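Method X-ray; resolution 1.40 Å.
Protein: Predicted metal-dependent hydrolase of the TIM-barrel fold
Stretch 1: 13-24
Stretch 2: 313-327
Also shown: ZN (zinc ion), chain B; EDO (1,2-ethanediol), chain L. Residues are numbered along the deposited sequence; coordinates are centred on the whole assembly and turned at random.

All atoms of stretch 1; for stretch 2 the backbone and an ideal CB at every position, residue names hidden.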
# COMPACT_ATOMS: atom_id res chain seq x y z
N PRO A 13 -24.46 -2.58 -20.05
CA PRO A 13 -24.82 -1.22 -19.65
C PRO A 13 -24.13 -0.76 -18.36
O PRO A 13 -23.69 -1.58 -17.54
CB PRO A 13 -26.32 -1.32 -19.43
CG PRO A 13 -26.63 -2.73 -19.36
CD PRO A 13 -25.58 -3.53 -19.92
N LEU A 14 -24.04 0.55 -18.21
CA LEU A 14 -23.41 1.17 -17.02
C LEU A 14 -24.41 2.04 -16.31
O LEU A 14 -25.04 2.89 -16.93
CB LEU A 14 -22.20 2.04 -17.42
CG LEU A 14 -21.04 1.32 -18.11
CD1 LEU A 14 -20.06 2.33 -18.71
CD2 LEU A 14 -20.32 0.32 -17.14
N LEU A 15 -24.52 1.84 -14.99
CA LEU A 15 -25.26 2.76 -14.14
C LEU A 15 -24.18 3.52 -13.37
O LEU A 15 -23.50 2.93 -12.52
CB LEU A 15 -26.21 2.02 -13.20
CG LEU A 15 -27.32 2.85 -12.55
CD1 LEU A 15 -28.27 1.97 -11.68
CD2 LEU A 15 -26.80 4.10 -11.73
N ASP A 16 -24.00 4.79 -13.72
CA ASP A 16 -22.93 5.59 -13.12
C ASP A 16 -23.48 6.15 -11.81
O ASP A 16 -24.14 7.19 -11.79
CB ASP A 16 -22.49 6.72 -14.05
CG ASP A 16 -21.14 7.32 -13.69
OD1 ASP A 16 -20.69 7.13 -12.53
OD2 ASP A 16 -20.58 8.02 -14.59
N HIS A 17 -23.16 5.46 -10.71
CA HIS A 17 -23.84 5.74 -9.43
C HIS A 17 -23.32 6.99 -8.71
O HIS A 17 -23.95 7.43 -7.74
CB HIS A 17 -23.85 4.51 -8.50
CG HIS A 17 -22.64 4.43 -7.67
ND1 HIS A 17 -22.62 4.84 -6.35
CD2 HIS A 17 -21.36 4.09 -7.99
CE1 HIS A 17 -21.37 4.79 -5.92
NE2 HIS A 17 -20.58 4.32 -6.88
N HIS A 18 -22.20 7.54 -9.16
CA HIS A 18 -21.67 8.75 -8.60
C HIS A 18 -20.91 9.55 -9.65
O HIS A 18 -19.82 9.15 -10.07
CB HIS A 18 -20.74 8.48 -7.41
CG HIS A 18 -20.13 9.73 -6.88
ND1 HIS A 18 -20.78 10.58 -6.02
CD2 HIS A 18 -18.95 10.31 -7.17
CE1 HIS A 18 -20.01 11.62 -5.76
NE2 HIS A 18 -18.90 11.50 -6.47
N CYS A 19 -21.46 10.71 -9.99
CA CYS A 19 -20.83 11.59 -10.98
C CYS A 19 -21.34 13.01 -10.77
O CYS A 19 -22.00 13.30 -9.78
CB CYS A 19 -21.05 11.03 -12.40
SG CYS A 19 -22.80 10.83 -12.82
N HIS A 20 -21.03 13.90 -11.70
CA HIS A 20 -21.14 15.32 -11.48
C HIS A 20 -21.62 16.07 -12.75
O HIS A 20 -21.60 15.56 -13.89
CB HIS A 20 -19.79 15.86 -11.03
CG HIS A 20 -19.38 15.37 -9.67
ND1 HIS A 20 -20.03 15.76 -8.52
CD2 HIS A 20 -18.40 14.51 -9.27
CE1 HIS A 20 -19.49 15.13 -7.48
NE2 HIS A 20 -18.49 14.37 -7.90
N PHE A 21 -22.10 17.30 -12.54
CA PHE A 21 -22.61 18.11 -13.62
C PHE A 21 -21.60 18.31 -14.74
O PHE A 21 -20.38 18.48 -14.53
CB PHE A 21 -22.94 19.51 -13.14
CG PHE A 21 -24.06 19.60 -12.16
CD1 PHE A 21 -25.33 19.22 -12.45
CD2 PHE A 21 -23.82 20.13 -10.89
CE1 PHE A 21 -26.37 19.38 -11.53
CE2 PHE A 21 -24.84 20.27 -9.98
CZ PHE A 21 -26.11 19.90 -10.31
N LEU A 22 -22.15 18.35 -15.96
CA LEU A 22 -21.44 18.85 -17.12
C LEU A 22 -21.48 20.37 -17.20
O LEU A 22 -22.32 21.00 -16.55
CB LEU A 22 -22.03 18.23 -18.42
CG LEU A 22 -21.96 16.71 -18.54
CD1 LEU A 22 -22.93 16.23 -19.65
CD2 LEU A 22 -20.54 16.29 -18.88
N ILE A 23 -20.61 20.94 -18.03
CA ILE A 23 -20.61 22.36 -18.31
C ILE A 23 -21.13 22.66 -19.71
O ILE A 23 -21.27 21.78 -20.55
CB ILE A 23 -19.21 23.00 -18.10
CG1 ILE A 23 -18.23 22.63 -19.23
CG2 ILE A 23 -18.68 22.70 -16.66
CD1 ILE A 23 -16.94 23.45 -19.22
N ASP A 24 -21.49 23.92 -19.90
CA ASP A 24 -21.91 24.49 -21.19
C ASP A 24 -20.88 24.22 -22.28
O ASP A 24 -19.73 24.63 -22.15
CB ASP A 24 -22.11 26.00 -20.95
CG ASP A 24 -22.67 26.76 -22.16
OD1 ASP A 24 -22.79 26.22 -23.25
OD2 ASP A 24 -23.01 27.94 -21.95
N UNK A 313 -18.57 -4.31 -5.33
CA UNK A 313 -17.82 -3.30 -6.09
C UNK A 313 -18.72 -2.77 -7.22
O UNK A 313 -19.45 -3.52 -7.85
CB UNK A 313 -16.52 -3.88 -6.65
N UNK A 314 -18.69 -1.45 -7.43
CA UNK A 314 -19.60 -0.76 -8.37
C UNK A 314 -18.79 0.01 -9.41
O UNK A 314 -17.69 0.47 -9.14
CB UNK A 314 -20.54 0.19 -7.62
N UNK A 315 -19.36 0.18 -10.59
CA UNK A 315 -18.88 1.19 -11.53
C UNK A 315 -19.36 2.60 -11.13
O UNK A 315 -20.54 2.83 -10.88
CB UNK A 315 -19.35 0.85 -12.95
N UNK A 316 -18.41 3.55 -11.14
CA UNK A 316 -18.71 4.96 -11.21
C UNK A 316 -17.57 5.64 -11.94
O UNK A 316 -16.46 5.14 -11.97
CB UNK A 316 -18.92 5.56 -9.82
N UNK A 317 -17.87 6.80 -12.54
CA UNK A 317 -16.84 7.64 -13.17
C UNK A 317 -16.28 8.74 -12.27
O UNK A 317 -15.11 9.12 -12.40
CB UNK A 317 -17.42 8.28 -14.43
N UNK A 318 -17.09 9.26 -11.36
CA UNK A 318 -16.77 10.51 -10.67
C UNK A 318 -16.52 11.66 -11.66
O UNK A 318 -15.86 12.66 -11.31
CB UNK A 318 -15.54 10.31 -9.78
N UNK A 319 -17.07 11.55 -12.87
CA UNK A 319 -16.77 12.49 -13.91
C UNK A 319 -17.60 13.78 -13.77
O UNK A 319 -18.75 13.74 -13.32
CB UNK A 319 -17.01 11.84 -15.27
N UNK A 320 -17.00 14.90 -14.17
CA UNK A 320 -17.70 16.17 -14.32
C UNK A 320 -17.32 16.78 -15.63
O UNK A 320 -16.38 16.34 -16.30
CB UNK A 320 -17.39 17.13 -13.17
N UNK A 321 -18.04 17.85 -15.94
CA UNK A 321 -17.64 18.89 -16.88
C UNK A 321 -17.82 18.52 -18.36
O UNK A 321 -18.58 19.18 -19.06
CB UNK A 321 -16.17 19.25 -16.63
N UNK A 322 -17.15 17.48 -18.82
CA UNK A 322 -17.17 17.06 -20.19
C UNK A 322 -17.32 15.57 -20.36
O UNK A 322 -16.84 14.80 -19.54
CB UNK A 322 -15.89 17.53 -20.89
N UNK A 323 -17.92 15.14 -21.48
CA UNK A 323 -18.17 13.71 -21.68
C UNK A 323 -16.92 12.87 -21.81
O UNK A 323 -16.98 11.67 -21.53
CB UNK A 323 -19.03 13.51 -22.93
N UNK A 324 -15.81 13.47 -22.21
CA UNK A 324 -14.54 12.70 -22.25
C UNK A 324 -14.18 12.08 -20.91
O UNK A 324 -13.58 11.00 -20.88
CB UNK A 324 -13.39 13.60 -22.70
N UNK A 325 -14.47 12.78 -19.82
CA UNK A 325 -14.08 12.25 -18.53
C UNK A 325 -14.96 11.06 -18.19
O UNK A 325 -14.49 10.09 -17.59
CB UNK A 325 -14.17 13.32 -17.45
N UNK A 326 -16.26 11.13 -18.54
CA UNK A 326 -17.12 9.98 -18.40
C UNK A 326 -16.64 8.80 -19.27
O UNK A 326 -16.55 7.63 -18.81
CB UNK A 326 -18.56 10.36 -18.77
N UNK A 327 -16.37 9.10 -20.54
CA UNK A 327 -15.93 8.07 -21.48
C UNK A 327 -14.64 7.38 -21.06
O UNK A 327 -14.53 6.15 -21.19
CB UNK A 327 -15.74 8.69 -22.87
ZN ZN B . -17.47 13.04 -6.67
C1 EDO L . -19.95 30.65 -21.86
O1 EDO L . -18.55 30.92 -22.02
C2 EDO L . -20.55 30.25 -23.20
O2 EDO L . -21.97 30.08 -23.09

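Position 313 lies beyond the reach of stretch 1, so nothing visible constrains it; it is Ile313. At 314 CA-to-CB points toward stretch 1, and the ideal CB sits 4.0 Å from His17 CD2. An extended backbone beside an imidazole suits a branched aliphatic or a flat group. The deposited Leu314 sets CD1 over one face of the His17 ring, 3.7 Å from its centroid, a CH-pi contact.

Position 315 points sideways, its ideal CB 4.3 Å from Leu14 CD2, with the carboxylate of Asp16 farther along. A long apolar side chain, aliphatic or aromatic, could cover Leu14. Phe315 does so: Leu14 CD2 lies over its ring face, 3.9 Å from CG, while CE2 reaches to 3.8 Å from Asp16 CG. Its carbonyl shares water 1 with that of Leu15, Phe315 O at 2.8 Å and Leu15 O at 2.7 Å from the water, which joins two acceptors that cannot bond each other.

At 316 there is little room. The ideal CB is already 3.4 Å from His17 CD2, 3.6 Å from Asp16 OD1 and 3.7 Å from His18 O, so glycine or alanine fits best; it is Ala316.

Position 317 meets a charge: its ideal CB is 3.2 Å from Asp16 OD2, and its backbone N donates to Asp16 OD1 at 2.8 Å. A short donor is the natural answer, serine or perhaps threonine. Ser317, chi1 p, donates from OG to Asp16 OD2 at 2.5 Å, so the carboxylate is held through both oxygens; the same OG accepts from the backbone N of 319 at 2.9 Å.

Position 318 has positive phi (56°), which favours glycine, asparagine or aspartate. Its N donates to His18 O at 3.0 Å, and the zinc held by His18 and His20 lies within side-chain reach, calling for an acidic ligand. Asp318 supplies it: OD1 binds ZN at 2.1 Å, matching the NE2 atoms of both histidines, while OD2 accepts from zinc-bound water 2 at 2.7 Å, as befits a metal-dependent hydrolase.

At 319 the ideal CB is 5.0 Å from Cys19 CB, and several small residues would serve; Ala319 contributes mainly its carbonyl O, weakly bonded by His20 N at 2.8 Å. At 320 the ideal CB is 3.5 Å from His20 CB, favouring a small residue, and Ser320 fits.

Position 321 also has positive phi (79°), yet its backbone pairs in a single bridge: N donates to Phe21 O at 2.8 Å and O accepts from Ile23 N at 2.9 Å. Glycine would be easy here, but Thr321 lays CG2 3.6 Å from Ile23 CD1.

CA-to-CB at 322 points away, so only a long side chain returns; Tyr322 brings CZ to 3.7 Å from Ile23 CD1. At 323, phi of -65° allows proline or a small apolar residue near Leu22; Pro323 touches it. Positions 324 and 325 are out of reach: Glu324 and selenomethionine Met325.

Position 326 points toward stretch 1, near Asp16, Cys19 and Leu22; a large polar-tipped aromatic can span them. Tyr326 packs CE2 3.5 Å from Cys19 CB and donates from OH to His20 O at 2.7 Å. Position 327, out of reach, is Gly327.

Stretch 2 (313-327) ILFASDASTYPEMYG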
# COMPACT_ATOMS: atom_id res chain seq x y z
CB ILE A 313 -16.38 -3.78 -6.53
CG1 ILE A 313 -15.51 -2.57 -6.97
CG2 ILE A 313 -16.46 -4.87 -7.57
CD1 ILE A 313 -14.00 -2.88 -7.23
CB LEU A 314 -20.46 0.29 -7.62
CG LEU A 314 -21.21 -0.17 -6.37
CD1 LEU A 314 -21.96 1.00 -5.70
CD2 LEU A 314 -22.16 -1.33 -6.69
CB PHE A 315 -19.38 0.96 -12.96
CG PHE A 315 -19.06 2.10 -13.88
CD1 PHE A 315 -17.75 2.32 -14.30
CD2 PHE A 315 -20.04 3.00 -14.26
CE1 PHE A 315 -17.44 3.39 -15.08
CE2 PHE A 315 -19.72 4.11 -15.05
CZ PHE A 315 -18.45 4.27 -15.47
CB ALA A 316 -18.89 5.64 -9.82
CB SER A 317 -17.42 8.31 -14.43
OG SER A 317 -18.43 9.25 -14.10
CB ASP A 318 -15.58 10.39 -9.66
CG ASP A 318 -15.59 11.52 -8.66
OD1 ASP A 318 -16.68 11.98 -8.30
OD2 ASP A 318 -14.53 11.96 -8.17
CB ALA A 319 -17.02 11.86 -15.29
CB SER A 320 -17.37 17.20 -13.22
OG SER A 320 -16.14 17.84 -13.39
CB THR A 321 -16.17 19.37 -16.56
OG1 THR A 321 -16.12 19.88 -15.23
CG2 THR A 321 -15.70 20.47 -17.55
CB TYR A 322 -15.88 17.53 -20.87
CG TYR A 322 -15.74 19.00 -21.23
CD1 TYR A 322 -16.80 19.73 -21.76
CD2 TYR A 322 -14.52 19.64 -21.10
CE1 TYR A 322 -16.62 21.05 -22.18
CE2 TYR A 322 -14.33 20.94 -21.53
CZ TYR A 322 -15.38 21.65 -22.06
OH TYR A 322 -15.13 22.93 -22.47
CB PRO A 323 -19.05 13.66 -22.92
CG PRO A 323 -18.69 14.94 -23.68
CD PRO A 323 -18.51 15.96 -22.57
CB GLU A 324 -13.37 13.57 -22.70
CG GLU A 324 -13.43 14.05 -24.13
CD GLU A 324 -14.20 15.35 -24.36
OE1 GLU A 324 -15.01 15.78 -23.53
OE2 GLU A 324 -14.06 15.91 -25.48
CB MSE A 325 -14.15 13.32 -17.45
CG MSE A 325 -13.66 12.88 -16.06
SE MSE A 325 -13.48 14.36 -14.85
CE MSE A 325 -12.89 13.35 -13.26
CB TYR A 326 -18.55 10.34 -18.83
CG TYR A 326 -19.35 11.12 -17.77
CD1 TYR A 326 -19.32 12.50 -17.69
CD2 TYR A 326 -20.14 10.43 -16.84
CE1 TYR A 326 -20.06 13.16 -16.73
CE2 TYR A 326 -20.89 11.09 -15.89
CZ TYR A 326 -20.86 12.44 -15.85
OH TYR A 326 -21.63 13.06 -14.90
O HOH W 1 -22.65 1.03 -10.76
O HOH W 2 -15.50 13.44 -6.19
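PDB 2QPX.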